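Local coordinates for cytosolic IMP-GMP specific 5'-nucleotidase (Legionella pneumophila subsp. pneumophila, PDB 4OHF), which probably hydrolyses the 5'-phosphate of purine nucleoside monophosphates such as IMP and GMP, in a HAD-type fold that carries magnesium, at residues L327-E330 against I331-I335; R451-A454 against H455-D458. All blocks are in the same frame, centred on the assembly; numbering follows the deposited sequence.

In the fold
Both interactions are local, both are partly buried, and both touch the second subunit. Interaction 1 lies in the regular helix 327-336, which follows strand 319-323 of the central HAD-type sheet; its centre is about 15 Å from the centre of the chain. Interaction 2, centred about 28 Å from the centre of the chain, is a turn in the C-terminal tail, without helix or strand. The centres of interaction 1 and interaction 2 are about 26 Å apart, and the two do not touch within the chain. The helix repeats backbone bonds, whereas the turn adds a carboxylate to its single backbone bond. Across the subunit interface the two surfaces meet: Gln334 and Ile331 serve as partners for the tail of another copy.

Interaction 1: residues L327-E330 against I331-I335; sequences LGEE and IASQI
Leu327 and Ile331 meet one helical turn apart, CD2 of Leu327 lying 3.9 Å from CD1 of Ile331 in an oblique contact of two branched side chains. They sit at the start of helix 327-336, which follows strand 319-323 of the HAD-type core sheet, and the i to i+4 ladder runs through the whole contact. The bond from Ala332 N to Gly328 O measures 3.1 Å. One rung further, Ser333 N reaches Glu329 O at 2.8 Å.

On the outer side the bent chain of Glu329 folds over Ala332, OE2 of Glu329 lying 3.7 Å from the methyl CB of Ala332. Ser333 has OG beside its own backbone N (chi1 -72°), which turns the hydroxyl back along the helix; its firm partner beyond the helix is the carbonyl of Phe401. Glu330 instead sends its carboxylate away from the helix, into the loop after helix 374-399, where it packs on Arg408 and Phe410 and OE2 accepts a hydrogen bond from Val409 N, so that loop is held against this turn.

Gln334 closes the account. Its backbone N bonds to Glu330 O at 2.8 Å. Its CG stands beside that N (chi1 -60°) and the chain runs on extended, with NE2 of Gln334 3.5 Å from Glu330 O in a weak second bond, the N-H...O angle 145°.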
ATOM      1  N   LEU B 327     -26.722  12.478  20.173  1.00 39.22           N
ATOM      2  CA  LEU B 327     -26.578  12.326  21.617  1.00 39.60           C
ATOM      3  C   LEU B 327     -27.895  12.668  22.283  1.00 39.96           C
ATOM      4  O   LEU B 327     -28.212  12.144  23.341  1.00 39.26           O
ATOM      5  CB  LEU B 327     -25.524  13.279  22.164  1.00 40.07           C
ATOM      6  CG  LEU B 327     -24.106  12.780  22.377  1.00 38.11           C
ATOM      7  CD1 LEU B 327     -23.301  13.936  22.958  1.00 38.29           C
ATOM      8  CD2 LEU B 327     -24.100  11.580  23.310  1.00 33.43           C
ATOM      9  N   GLY B 328     -28.648  13.572  21.662  1.00 42.31           N
ATOM     10  CA  GLY B 328     -29.933  13.972  22.208  1.00 43.37           C
ATOM     11  C   GLY B 328     -30.749  12.752  22.610  1.00 46.18           C
ATOM     12  O   GLY B 328     -30.973  12.483  23.803  1.00 45.05           O
ATOM     13  N   GLU B 329     -31.182  11.986  21.616  1.00 47.19           N
ATOM     14  CA  GLU B 329     -31.968  10.807  21.910  1.00 47.96           C
ATOM     15  C   GLU B 329     -31.249   9.698  22.687  1.00 46.08           C
ATOM     16  O   GLU B 329     -31.874   9.044  23.512  1.00 47.73           O
ATOM     17  CB  GLU B 329     -32.605  10.270  20.630  1.00 51.67           C
ATOM     18  CG  GLU B 329     -34.042  10.744  20.495  1.00 58.06           C
ATOM     19  CD  GLU B 329     -34.831  10.597  21.831  1.00 62.79           C
ATOM     20  OE1 GLU B 329     -34.902   9.462  22.375  1.00 64.35           O
ATOM     21  OE2 GLU B 329     -35.374  11.613  22.340  1.00 61.28           O
ATOM     22  N   GLU B 330     -29.954   9.491  22.464  1.00 43.91           N
ATOM     23  CA  GLU B 330     -29.232   8.457  23.210  1.00 41.95           C
ATOM     24  C   GLU B 330     -29.317   8.726  24.712  1.00 41.70           C
ATOM     25  O   GLU B 330     -29.668   7.848  25.488  1.00 41.09           O
ATOM     26  CB  GLU B 330     -27.762   8.425  22.812  1.00 43.05           C
ATOM     27  CG  GLU B 330     -27.474   7.741  21.502  1.00 45.96           C
ATOM     28  CD  GLU B 330     -27.059   6.294  21.671  1.00 44.72           C
ATOM     29  OE1 GLU B 330     -26.094   6.026  22.418  1.00 41.11           O
ATOM     30  OE2 GLU B 330     -27.696   5.429  21.042  1.00 46.54           O
ATOM     31  N   ILE B 331     -28.976   9.943  25.121  1.00 41.95           N
ATOM     32  CA  ILE B 331     -29.029  10.306  26.532  1.00 40.78           C
ATOM     33  C   ILE B 331     -30.461  10.133  27.033  1.00 39.30           C
ATOM     34  O   ILE B 331     -30.702   9.491  28.056  1.00 39.48           O
ATOM     35  CB  ILE B 331     -28.626  11.789  26.771  1.00 41.66           C
ATOM     36  CG1 ILE B 331     -27.313  12.119  26.056  1.00 39.84           C
ATOM     37  CG2 ILE B 331     -28.500  12.055  28.274  1.00 40.26           C
ATOM     38  CD1 ILE B 331     -26.107  11.522  26.684  1.00 40.92           C
ATOM     39  N   ALA B 332     -31.409  10.712  26.303  1.00 38.39           N
ATOM     40  CA  ALA B 332     -32.817  10.635  26.686  1.00 37.37           C
ATOM     41  C   ALA B 332     -33.218   9.188  26.901  1.00 36.93           C
ATOM     42  O   ALA B 332     -33.962   8.875  27.828  1.00 36.66           O
ATOM     43  CB  ALA B 332     -33.702  11.280  25.620  1.00 34.55           C
ATOM     44  N   SER B 333     -32.717   8.308  26.044  1.00 36.56           N
ATOM     45  CA  SER B 333     -33.022   6.894  26.169  1.00 38.71           C
ATOM     46  C   SER B 333     -32.297   6.183  27.318  1.00 39.21           C
ATOM     47  O   SER B 333     -32.850   5.284  27.941  1.00 39.02           O
ATOM     48  CB  SER B 333     -32.727   6.176  24.852  1.00 37.26           C
ATOM     49  OG  SER B 333     -33.693   6.523  23.878  1.00 39.73           O
ATOM     50  N   GLN B 334     -31.064   6.570  27.610  1.00 41.34           N
ATOM     51  CA  GLN B 334     -30.345   5.905  28.696  1.00 45.13           C
ATOM     52  C   GLN B 334     -30.990   6.259  30.044  1.00 46.47           C
ATOM     53  O   GLN B 334     -30.953   5.466  30.995  1.00 48.20           O
ATOM     54  CB  GLN B 334     -28.864   6.303  28.679  1.00 45.85           C
ATOM     55  CG  GLN B 334     -28.135   5.924  27.380  1.00 49.87           C
ATOM     56  CD  GLN B 334     -26.677   6.388  27.348  1.00 51.96           C
ATOM     57  OE1 GLN B 334     -25.803   5.788  27.976  1.00 52.98           O
ATOM     58  NE2 GLN B 334     -26.418   7.469  26.621  1.00 53.33           N
ATOM     59  N   ILE B 335     -31.582   7.449  30.111  1.00 45.09           N
ATOM     60  CA  ILE B 335     -32.250   7.919  31.309  1.00 45.00           C
ATOM     61  C   ILE B 335     -33.559   7.153  31.497  1.00 46.67           C
ATOM     62  O   ILE B 335     -33.918   6.768  32.604  1.00 47.69           O
ATOM     63  CB  ILE B 335     -32.580   9.411  31.197  1.00 45.18           C
ATOM     64  CG1 ILE B 335     -31.302  10.205  30.930  1.00 45.11           C
ATOM     65  CG2 ILE B 335     -33.289   9.878  32.465  1.00 43.49           C
ATOM     66  CD1 ILE B 335     -31.505  11.703  30.824  1.00 44.90           C
TER

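Interaction 2: residues R451-A454 against H455-D458; sequences RLLA and HDID
Leu453 and Asp456 close on each other through two hydrogen bonds that span a type I beta turn, running from Leu453 to Asp456 in the C-terminal tail: the backbone bond of the turn itself and one to the Asp456 carboxylate. The backbone bond, from Asp456 N to Leu453 O, is 2.6 Å long. The second goes the other way: Leu453 N points almost straight, at 171°, to Asp456 OD2, also 2.6 Å off. That oxygen is met on its anti side, 34° out of the carboxylate plane. With CG of Asp456 beside its own backbone N (chi1 -80°), the carboxylate folds back across the turn to reach the amide.

Apolar contacts flank these bonds. Leu453 and His455 lie side by side and point the same way, CD1 of Leu453 coming within 3.4 Å of CE1 of the His455 imidazole, which it meets obliquely. Leu452 crosses Asp456 on a slant, CD2 of Leu452 lying 3.9 Å from CB of Asp456.

Ionic and polar partners come from the second subunit. Arg411 of that subunit forms a salt bridge with Asp456 OD2, and Gln334 of that subunit donates from NE2 to Asp456 OD1, while His455 ND1 is hydrogen-bonded to Tyr430 OH of the same neighbour and the imidazole also meets the ring of its Phe410.

Both oxygens of Asp456 are therefore engaged, and OD2 serves its own turn and another chain at once. Such company would be expected to stabilise the carboxylate as an anion, and it ties the shape of the turn directly to the subunit interface.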
ATOM      1  N   ARG B 451     -10.680   6.415  32.752  1.00 69.53           N
ATOM      2  CA  ARG B 451     -11.443   5.369  32.083  1.00 70.04           C
ATOM      3  C   ARG B 451     -11.364   4.036  32.842  1.00 69.59           C
ATOM      4  O   ARG B 451     -12.182   3.136  32.614  1.00 71.49           O
ATOM      5  CB  ARG B 451     -10.947   5.197  30.638  1.00 70.30           C
ATOM      6  N   LEU B 452     -10.394   3.915  33.747  1.00 66.81           N
ATOM      7  CA  LEU B 452     -10.212   2.686  34.534  1.00 65.36           C
ATOM      8  C   LEU B 452      -9.836   1.432  33.719  1.00 63.58           C
ATOM      9  O   LEU B 452     -10.630   0.908  32.932  1.00 63.55           O
ATOM     10  CB  LEU B 452     -11.467   2.386  35.355  1.00 66.20           C
ATOM     11  CG  LEU B 452     -11.782   3.236  36.590  1.00 68.78           C
ATOM     12  CD1 LEU B 452     -13.044   2.671  37.246  1.00 69.50           C
ATOM     13  CD2 LEU B 452     -10.618   3.223  37.583  1.00 68.23           C
ATOM     14  N   LEU B 453      -8.612   0.961  33.927  1.00 60.63           N
ATOM     15  CA  LEU B 453      -8.095  -0.213  33.251  1.00 58.98           C
ATOM     16  C   LEU B 453      -8.477  -1.441  34.068  1.00 58.50           C
ATOM     17  O   LEU B 453      -8.624  -1.351  35.282  1.00 59.99           O
ATOM     18  CB  LEU B 453      -6.577  -0.106  33.157  1.00 59.45           C
ATOM     19  CG  LEU B 453      -6.041   1.023  32.287  1.00 58.93           C
ATOM     20  CD1 LEU B 453      -4.543   1.173  32.491  1.00 58.79           C
ATOM     21  CD2 LEU B 453      -6.366   0.717  30.836  1.00 61.14           C
ATOM     22  N   ALA B 454      -8.626  -2.586  33.409  1.00 56.92           N
ATOM     23  CA  ALA B 454      -9.006  -3.820  34.092  1.00 55.76           C
ATOM     24  C   ALA B 454      -8.171  -4.109  35.338  1.00 55.90           C
ATOM     25  O   ALA B 454      -8.671  -4.703  36.291  1.00 56.39           O
ATOM     26  CB  ALA B 454      -8.946  -5.004  33.119  1.00 54.94           C
ATOM     27  N   HIS B 455      -6.906  -3.696  35.352  1.00 56.17           N
ATOM     28  CA  HIS B 455      -6.094  -3.941  36.542  1.00 57.74           C
ATOM     29  C   HIS B 455      -6.202  -2.802  37.564  1.00 59.63           C
ATOM     30  O   HIS B 455      -5.670  -2.909  38.668  1.00 60.40           O
ATOM     31  CB  HIS B 455      -4.618  -4.210  36.182  1.00 55.77           C
ATOM     32  CG  HIS B 455      -3.920  -3.062  35.520  1.00 53.78           C
ATOM     33  ND1 HIS B 455      -4.051  -2.781  34.176  1.00 51.52           N
ATOM     34  CD2 HIS B 455      -3.072  -2.129  36.017  1.00 52.16           C
ATOM     35  CE1 HIS B 455      -3.314  -1.726  33.876  1.00 51.99           C
ATOM     36  NE2 HIS B 455      -2.709  -1.311  34.975  1.00 51.47           N
ATOM     37  N   ASP B 456      -6.899  -1.726  37.197  1.00 61.49           N
ATOM     38  CA  ASP B 456      -7.102  -0.588  38.095  1.00 64.62           C
ATOM     39  C   ASP B 456      -8.082  -0.906  39.209  1.00 67.24           C
ATOM     40  O   ASP B 456      -9.118  -1.530  38.979  1.00 67.67           O
ATOM     41  CB  ASP B 456      -7.658   0.629  37.351  1.00 63.60           C
ATOM     42  CG  ASP B 456      -6.600   1.384  36.604  1.00 63.98           C
ATOM     43  OD1 ASP B 456      -5.442   1.356  37.059  1.00 64.95           O
ATOM     44  OD2 ASP B 456      -6.926   2.015  35.575  1.00 64.45           O
ATOM     45  N   ILE B 457      -7.759  -0.449  40.412  1.00 70.16           N
ATOM     46  CA  ILE B 457      -8.626  -0.651  41.563  1.00 74.21           C
ATOM     47  C   ILE B 457      -9.723   0.419  41.568  1.00 75.62           C
ATOM     48  O   ILE B 457      -9.441   1.615  41.475  1.00 76.28           O
ATOM     49  CB  ILE B 457      -7.829  -0.571  42.874  1.00 74.84           C
ATOM     50  CG1 ILE B 457      -6.872  -1.767  42.966  1.00 74.81           C
ATOM     51  CG2 ILE B 457      -8.782  -0.495  44.055  1.00 75.14           C
ATOM     52  CD1 ILE B 457      -7.535  -3.119  42.747  1.00 75.38           C
ATOM     53  N   ASP B 458     -10.972  -0.021  41.673  1.00 77.30           N
ATOM     54  CA  ASP B 458     -12.116   0.886  41.669  1.00 80.19           C
ATOM     55  C   ASP B 458     -12.235   1.615  43.015  1.00 81.24           C
ATOM     56  O   ASP B 458     -11.899   1.060  44.062  1.00 81.57           O
ATOM     57  CB  ASP B 458     -13.392   0.084  41.378  1.00 82.25           C
ATOM     58  CG  ASP B 458     -14.483   0.926  40.738  1.00 84.06           C
ATOM     59  OD1 ASP B 458     -14.313   1.348  39.571  1.00 85.18           O
ATOM     60  OD2 ASP B 458     -15.513   1.162  41.406  1.00 85.05           O
TER